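Local coordinates for protein purine nucleoside phosphorylase (Grouper iridovirus, PDB 3KHS) that probably catalyses the phosphorolysis of purine nucleosides in purine salvage, working as an assembly of three subunits, at residues Val188-Asn193 with Lys204-Met209; Ala12-Gln17 with Gly63-Gly68; Arg176-Ser181 with Val272-Glu277. All coordinates share one frame; numbering follows the deposited sequence.

Interaction 1 of 3, residues Val188-Asn193 with Lys204-Met209; sequences VYCCVN and KILRLM
Cys190 carries its SG trans to the backbone nitrogen (chi1 175°), while Leu206 holds its own branch at an unusual chi1 of -94°, with chi2 at 44°. The two torsions bring the thiol up against the branching carbon of the leucine: Cys190 SG lies 3.9 Å from Leu206 CG, close to van der Waals contact. One methyl of the same leucine reaches on toward Val192, more loosely, with Leu206 CD2 4.5 Å from Val192 CG1. No hydrogen bond joins 188-193 to 204-209; the leucine simply bridges two residues that project from the same side of the chain, one near the end of the strand and one just past it.

All three residues are buried. Ser211 also packs against Cys190, and its OG bonds the carbonyl of Leu206, so Ser211 touches both sides of the contact. Val192 has Leu138 of the second subunit beside it, and Leu208 meets Leu208 of that subunit, which places the helix at the trimer interface. Strand 184-191, helix 200-208 and strand 213-215, the two strands running parallel, make up a beta-alpha-beta unit, whose first strand and helix meet here.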
# COMPACT_ATOMS: atom_id res chain seq x y z
N VAL B 188 21.01 0.58 2.43
CA VAL B 188 19.66 0.11 2.18
C VAL B 188 18.81 1.06 1.34
O VAL B 188 18.68 2.24 1.68
CB VAL B 188 18.96 -0.15 3.53
CG1 VAL B 188 17.58 -0.75 3.30
CG2 VAL B 188 19.81 -1.06 4.38
N TYR B 189 18.25 0.55 0.24
CA TYR B 189 17.40 1.38 -0.66
C TYR B 189 15.93 1.21 -0.34
O TYR B 189 15.43 0.11 -0.33
CB TYR B 189 17.62 1.02 -2.14
CG TYR B 189 16.80 1.83 -3.12
CD1 TYR B 189 17.38 2.86 -3.88
CD2 TYR B 189 15.45 1.53 -3.33
CE1 TYR B 189 16.62 3.56 -4.87
CE2 TYR B 189 14.71 2.21 -4.29
CZ TYR B 189 15.29 3.21 -5.05
OH TYR B 189 14.51 3.77 -6.04
N CYS B 190 15.25 2.30 -0.04
CA CYS B 190 13.82 2.20 0.25
C CYS B 190 13.03 2.67 -0.97
O CYS B 190 13.20 3.79 -1.43
CB CYS B 190 13.41 3.05 1.47
SG CYS B 190 11.60 3.10 1.81
N CYS B 191 12.18 1.78 -1.47
CA CYS B 191 11.37 2.08 -2.63
C CYS B 191 9.94 2.49 -2.25
O CYS B 191 9.26 1.78 -1.51
CB CYS B 191 11.30 0.85 -3.55
SG CYS B 191 10.34 1.17 -5.06
N VAL B 192 9.50 3.63 -2.78
CA VAL B 192 8.13 4.12 -2.53
C VAL B 192 7.46 4.33 -3.87
O VAL B 192 8.13 4.39 -4.91
CB VAL B 192 8.11 5.47 -1.78
CG1 VAL B 192 8.67 5.26 -0.38
CG2 VAL B 192 8.92 6.52 -2.57
N ASN B 193 6.13 4.47 -3.85
CA ASN B 193 5.40 4.66 -5.08
C ASN B 193 5.71 5.93 -5.86
O ASN B 193 5.92 5.89 -7.07
CB ASN B 193 3.90 4.61 -4.83
CG ASN B 193 3.13 4.30 -6.10
OD1 ASN B 193 2.85 3.14 -6.39
ND2 ASN B 193 2.82 5.34 -6.88
N LYS B 204 10.66 10.71 8.33
CA LYS B 204 11.03 10.21 9.64
C LYS B 204 10.74 8.74 9.73
O LYS B 204 11.55 7.98 10.23
CB LYS B 204 10.26 10.94 10.73
CG LYS B 204 10.83 12.32 10.98
CD LYS B 204 9.98 13.15 11.92
CE LYS B 204 10.47 14.58 11.91
NZ LYS B 204 9.78 15.43 12.91
N ILE B 205 9.57 8.33 9.26
CA ILE B 205 9.23 6.92 9.31
C ILE B 205 10.22 6.09 8.48
O ILE B 205 10.66 5.02 8.90
CB ILE B 205 7.82 6.71 8.81
CG1 ILE B 205 6.84 7.34 9.81
CG2 ILE B 205 7.58 5.24 8.59
CD1 ILE B 205 5.44 7.71 9.18
N LEU B 206 10.62 6.61 7.33
CA LEU B 206 11.56 5.91 6.48
C LEU B 206 12.91 5.72 7.18
O LEU B 206 13.59 4.72 6.96
CB LEU B 206 11.75 6.66 5.18
CG LEU B 206 10.87 6.21 4.01
CD1 LEU B 206 9.43 5.98 4.44
CD2 LEU B 206 10.99 7.24 2.91
N ARG B 207 13.30 6.70 8.00
CA ARG B 207 14.55 6.62 8.73
C ARG B 207 14.39 5.61 9.82
O ARG B 207 15.27 4.80 10.07
CB ARG B 207 14.92 7.95 9.36
CG ARG B 207 15.54 8.86 8.39
CD ARG B 207 16.03 10.11 9.04
NE ARG B 207 16.78 10.82 8.03
CZ ARG B 207 17.15 12.08 8.13
NH1 ARG B 207 16.83 12.77 9.23
NH2 ARG B 207 17.80 12.66 7.13
N LEU B 208 13.24 5.64 10.47
CA LEU B 208 12.98 4.69 11.52
C LEU B 208 13.01 3.27 10.93
O LEU B 208 13.29 2.32 11.64
CB LEU B 208 11.63 5.01 12.15
CG LEU B 208 11.16 4.41 13.47
CD1 LEU B 208 12.33 4.12 14.42
CD2 LEU B 208 10.21 5.44 14.10
N MET B 209 12.73 3.11 9.63
CA MET B 209 12.76 1.76 9.04
C MET B 209 14.17 1.32 8.65
O MET B 209 14.37 0.18 8.22
CB MET B 209 11.84 1.66 7.82
CG MET B 209 10.39 1.51 8.15
SD MET B 209 9.34 1.98 6.75
CE MET B 209 7.70 1.46 7.44

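Interaction 2 of 3, residues Ala12-Gln17 with Gly63-Gly68; sequences AWLNKQ and GSLIFG
Leu14 projects from the N-terminal helix 3-15 onto strand 64-70, the middle one of three antiparallel strands (42-46, 64-70 and 73-79) in the mixed sheet of this alpha/beta phosphorylase fold. Its CB leaves the helix pointing at the strand, and Leu14 CB comes within 4.3 Å of Phe67 CZ. CG sits beside the backbone N (chi1 -73°), and it is from here that the two methyls part company. CD1 goes to the aliphatic neighbour: Leu14 CD1 is 4.0 Å from Leu65 CD2. CD2 has more to do. Leu14 CD2 lies 3.9 Å from Phe67 CZ, approaching the phenyl ring obliquely, and it also meets Leu65 CD2, the methyl that CD1 touches.

Leu65 and Phe67, two residues apart on one strand, send their side chains to the same face of the sheet, and each crosses Leu14 at roughly a right angle. The contact is thus purely apolar, and all three residues are buried. Val76 and Met78 of strand 73-79 flank Phe67 and Leu65 respectively, while Leu18, a little further along the chain, also leans on Phe67. Trp13 packs on Pro51 and on Val45 of strand 42-46. On the helix side, the carbonyl of Leu14 accepts a bond from Gln17 N, an i to i+3 bond, one residue shorter than the alpha-helical spacing. The indole of Trp13 is turned edge-on to the leucine, with Leu14 CD2 lying in its plane, 3.9 Å from Trp13 CZ3.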
# COMPACT_ATOMS: atom_id res chain seq x y z
N ALA B 12 12.17 -13.38 -28.55
CA ALA B 12 12.37 -14.02 -29.83
C ALA B 12 12.37 -12.99 -30.95
O ALA B 12 13.09 -13.14 -31.94
CB ALA B 12 11.30 -15.08 -30.07
N TRP B 13 11.58 -11.93 -30.80
CA TRP B 13 11.51 -10.90 -31.83
C TRP B 13 12.77 -10.05 -31.83
O TRP B 13 13.22 -9.59 -32.89
CB TRP B 13 10.27 -10.02 -31.61
CG TRP B 13 10.09 -8.92 -32.60
CD1 TRP B 13 9.31 -8.96 -33.74
CD2 TRP B 13 10.64 -7.59 -32.54
NE1 TRP B 13 9.35 -7.73 -34.38
CE2 TRP B 13 10.15 -6.88 -33.67
CE3 TRP B 13 11.49 -6.93 -31.65
CZ2 TRP B 13 10.49 -5.54 -33.91
CZ3 TRP B 13 11.82 -5.59 -31.89
CH2 TRP B 13 11.32 -4.92 -33.02
N LEU B 14 13.34 -9.83 -30.66
CA LEU B 14 14.55 -9.03 -30.57
C LEU B 14 15.70 -9.89 -31.07
O LEU B 14 16.59 -9.40 -31.77
CB LEU B 14 14.84 -8.59 -29.13
CG LEU B 14 13.95 -7.48 -28.53
CD1 LEU B 14 13.95 -7.59 -27.00
CD2 LEU B 14 14.44 -6.14 -28.99
N ASN B 15 15.67 -11.17 -30.73
CA ASN B 15 16.74 -12.08 -31.13
C ASN B 15 16.94 -12.15 -32.63
O ASN B 15 18.05 -12.37 -33.09
CB ASN B 15 16.47 -13.47 -30.59
CG ASN B 15 17.15 -13.70 -29.27
OD1 ASN B 15 16.75 -14.57 -28.49
ND2 ASN B 15 18.19 -12.92 -29.01
N LYS B 16 15.88 -11.94 -33.38
CA LYS B 16 15.99 -11.98 -34.83
C LYS B 16 17.08 -11.03 -35.31
O LYS B 16 17.74 -11.29 -36.32
CB LYS B 16 14.65 -11.60 -35.48
CG LYS B 16 13.68 -12.78 -35.65
CD LYS B 16 12.27 -12.33 -36.04
CE LYS B 16 12.23 -11.51 -37.33
NZ LYS B 16 10.96 -10.75 -37.43
N GLN B 17 17.30 -9.96 -34.57
CA GLN B 17 18.28 -8.95 -34.96
C GLN B 17 19.61 -9.03 -34.22
O GLN B 17 20.40 -8.09 -34.27
CB GLN B 17 17.62 -7.57 -34.80
CG GLN B 17 16.28 -7.48 -35.58
CD GLN B 17 15.21 -6.58 -34.93
OE1 GLN B 17 15.44 -5.39 -34.68
NE2 GLN B 17 14.03 -7.16 -34.67
N GLY B 63 12.51 6.17 -24.86
CA GLY B 63 13.38 5.08 -24.45
C GLY B 63 13.89 4.12 -25.51
O GLY B 63 13.24 3.83 -26.51
N SER B 64 15.08 3.59 -25.29
CA SER B 64 15.64 2.65 -26.24
C SER B 64 16.44 1.55 -25.58
O SER B 64 17.00 1.71 -24.50
CB SER B 64 16.52 3.36 -27.27
OG SER B 64 17.37 4.31 -26.65
N LEU B 65 16.48 0.41 -26.26
CA LEU B 65 17.19 -0.77 -25.80
C LEU B 65 18.43 -0.87 -26.69
O LEU B 65 18.32 -0.83 -27.91
CB LEU B 65 16.28 -1.98 -25.98
CG LEU B 65 16.45 -3.24 -25.15
CD1 LEU B 65 16.49 -2.86 -23.68
CD2 LEU B 65 15.28 -4.21 -25.42
N ILE B 66 19.60 -0.99 -26.08
CA ILE B 66 20.85 -1.05 -26.83
C ILE B 66 21.56 -2.37 -26.67
O ILE B 66 21.76 -2.84 -25.54
CB ILE B 66 21.81 0.10 -26.39
CG1 ILE B 66 21.11 1.45 -26.53
CG2 ILE B 66 23.06 0.11 -27.24
CD1 ILE B 66 22.04 2.62 -26.32
N PHE B 67 21.93 -2.99 -27.79
CA PHE B 67 22.66 -4.27 -27.73
C PHE B 67 24.06 -4.05 -28.22
O PHE B 67 24.26 -3.47 -29.30
CB PHE B 67 22.02 -5.34 -28.59
CG PHE B 67 20.63 -5.67 -28.21
CD1 PHE B 67 19.58 -4.86 -28.61
CD2 PHE B 67 20.36 -6.77 -27.40
CE1 PHE B 67 18.29 -5.14 -28.23
CE2 PHE B 67 19.06 -7.06 -27.01
CZ PHE B 67 18.02 -6.25 -27.42
N GLY B 68 25.04 -4.51 -27.45
CA GLY B 68 26.42 -4.32 -27.83
C GLY B 68 27.35 -4.89 -26.78
O GLY B 68 26.91 -5.46 -25.79

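Interaction 3 of 3, residues Arg176-Ser181 with Val272-Glu277; sequences RELGMS and VKLVIE
Leu274 is central to this contact, and its CD1 does most of the work. Leu274 CD1 lies 3.7 Å from Leu178 CG and also touches Leu178 CD1, the two leucines reaching toward each other tip to tip. It is also lined by the stem of Glu177, whose CB stands 4.0 Å from Leu274 CD1. This is the close-packed part, entirely aliphatic. Glu177 CG is anti to the backbone N (chi1 -158°) and the chain runs on extended, which carries the carboxylate past the leucine: Glu177 OE2 comes to 3.6 Å from Leu274 CD2, a contact of an oxygen with methyls and not a bond.

Beyond that point the contact opens toward solvent. Glu177 and Leu178 are both exposed, and in the crystal a neighbouring molecule touches Glu177. Its other oxygen forms a salt bridge with the residue before it, Arg176 NH2 to Glu177 OE1 at 3.5 Å; Lys278 offers only a long, weak ion pair. Glu277 brings a second negative charge, its OE2 6.3 Å from Glu177 OE2, and the two would probably repel each other mildly. The chain leaves the helix through a Schellman motif at Gly179, whose positive phi of 84° suits glycine.

Helices 165-178 and 257-279 pack further here through Ala174 against Leu274 and Val275, and Leu178 against Ala270. Met180 reaches Leu271 beyond the turn, while Ile276, from another side of helix 257-279, rests on Leu24 and Ile26 of strand 24-28.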
# COMPACT_ATOMS: atom_id res chain seq x y z
N ARG B 176 36.95 2.00 -5.34
CA ARG B 176 38.25 2.29 -4.74
C ARG B 176 39.24 2.50 -5.88
O ARG B 176 39.88 3.55 -5.99
CB ARG B 176 38.72 1.10 -3.89
CG ARG B 176 40.20 1.16 -3.51
CD ARG B 176 40.67 -0.17 -2.94
NE ARG B 176 40.38 -1.29 -3.85
CZ ARG B 176 41.00 -1.52 -5.01
NH1 ARG B 176 41.98 -0.72 -5.42
NH2 ARG B 176 40.64 -2.56 -5.76
N GLU B 177 39.34 1.49 -6.72
CA GLU B 177 40.23 1.50 -7.87
C GLU B 177 40.10 2.75 -8.72
O GLU B 177 41.08 3.19 -9.34
CB GLU B 177 39.92 0.26 -8.69
CG GLU B 177 40.99 -0.24 -9.61
CD GLU B 177 40.65 -1.65 -10.11
OE1 GLU B 177 40.34 -2.53 -9.25
OE2 GLU B 177 40.70 -1.86 -11.34
N LEU B 178 38.91 3.33 -8.79
CA LEU B 178 38.70 4.54 -9.59
C LEU B 178 38.90 5.82 -8.79
O LEU B 178 38.79 6.92 -9.33
CB LEU B 178 37.31 4.55 -10.24
CG LEU B 178 37.06 3.54 -11.37
CD1 LEU B 178 35.60 3.15 -11.34
CD2 LEU B 178 37.46 4.11 -12.74
N GLY B 179 39.19 5.67 -7.50
CA GLY B 179 39.42 6.82 -6.64
C GLY B 179 38.16 7.46 -6.08
O GLY B 179 38.17 8.65 -5.78
N MET B 180 37.10 6.68 -5.92
CA MET B 180 35.81 7.19 -5.43
C MET B 180 35.42 6.54 -4.12
O MET B 180 34.27 6.63 -3.69
CB MET B 180 34.71 6.90 -6.46
CG MET B 180 35.09 7.20 -7.90
SD MET B 180 33.75 6.92 -9.11
CE MET B 180 33.45 5.22 -8.83
N SER B 181 36.35 5.86 -3.48
CA SER B 181 36.03 5.17 -2.25
C SER B 181 35.41 6.04 -1.16
O SER B 181 34.63 5.55 -0.35
CB SER B 181 37.28 4.48 -1.70
OG SER B 181 38.29 5.45 -1.46
N VAL B 272 30.50 1.32 -13.82
CA VAL B 272 29.81 0.21 -14.46
C VAL B 272 30.73 -0.57 -15.40
O VAL B 272 30.71 -1.81 -15.42
CB VAL B 272 28.53 0.72 -15.26
CG1 VAL B 272 27.88 -0.42 -16.04
CG2 VAL B 272 27.50 1.27 -14.28
N LYS B 273 31.55 0.15 -16.18
CA LYS B 273 32.47 -0.50 -17.11
C LYS B 273 33.50 -1.34 -16.37
O LYS B 273 33.70 -2.52 -16.71
CB LYS B 273 33.18 0.55 -17.98
CG LYS B 273 32.21 1.30 -18.88
CD LYS B 273 32.90 2.28 -19.83
CE LYS B 273 33.92 1.59 -20.74
NZ LYS B 273 34.50 2.53 -21.75
N LEU B 274 34.12 -0.76 -15.34
CA LEU B 274 35.12 -1.50 -14.58
C LEU B 274 34.49 -2.72 -13.93
O LEU B 274 35.12 -3.77 -13.83
CB LEU B 274 35.76 -0.62 -13.49
CG LEU B 274 37.27 -0.76 -13.24
CD1 LEU B 274 37.58 -0.13 -11.89
CD2 LEU B 274 37.73 -2.24 -13.26
N VAL B 275 33.24 -2.58 -13.50
CA VAL B 275 32.53 -3.68 -12.85
C VAL B 275 32.28 -4.81 -13.85
O VAL B 275 32.38 -6.00 -13.53
CB VAL B 275 31.16 -3.19 -12.27
CG1 VAL B 275 30.30 -4.36 -11.88
CG2 VAL B 275 31.40 -2.32 -11.05
N ILE B 276 31.97 -4.43 -15.08
CA ILE B 276 31.72 -5.40 -16.12
C ILE B 276 33.02 -6.12 -16.45
O ILE B 276 33.02 -7.31 -16.76
CB ILE B 276 31.12 -4.71 -17.37
CG1 ILE B 276 29.68 -4.28 -17.07
CG2 ILE B 276 31.20 -5.62 -18.59
CD1 ILE B 276 28.96 -3.55 -18.20
N GLU B 277 34.14 -5.41 -16.36
CA GLU B 277 35.42 -6.05 -16.63
C GLU B 277 35.68 -7.15 -15.60
O GLU B 277 36.03 -8.26 -15.96
CB GLU B 277 36.56 -5.04 -16.61
CG GLU B 277 37.85 -5.57 -17.20
CD GLU B 277 38.98 -4.57 -17.10
OE1 GLU B 277 38.74 -3.37 -17.38
OE2 GLU B 277 40.11 -4.98 -16.74

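Interactions 1 and 2 are buried and tie a helix to a strand of the same mixed sheet, on opposite sides of the chain's centre and with about 35 Å between their centres; interaction 3 is a helix-helix contact at the surface. The chemistry follows: a thiol and aliphatic branches in interaction 1, methyls and a phenyl ring in interaction 2, but leucines bordered by a carboxylate in interaction 3. Interaction 1 alone lies at the subunit interface, since no other protein chain of the trimer touches the segments of the other two. Helix 165-178 of interaction 3 is followed in the chain by strand 184-191 of interaction 1, whereas interactions 2 and 3 approach to about 8 Å between nearest atoms without touching.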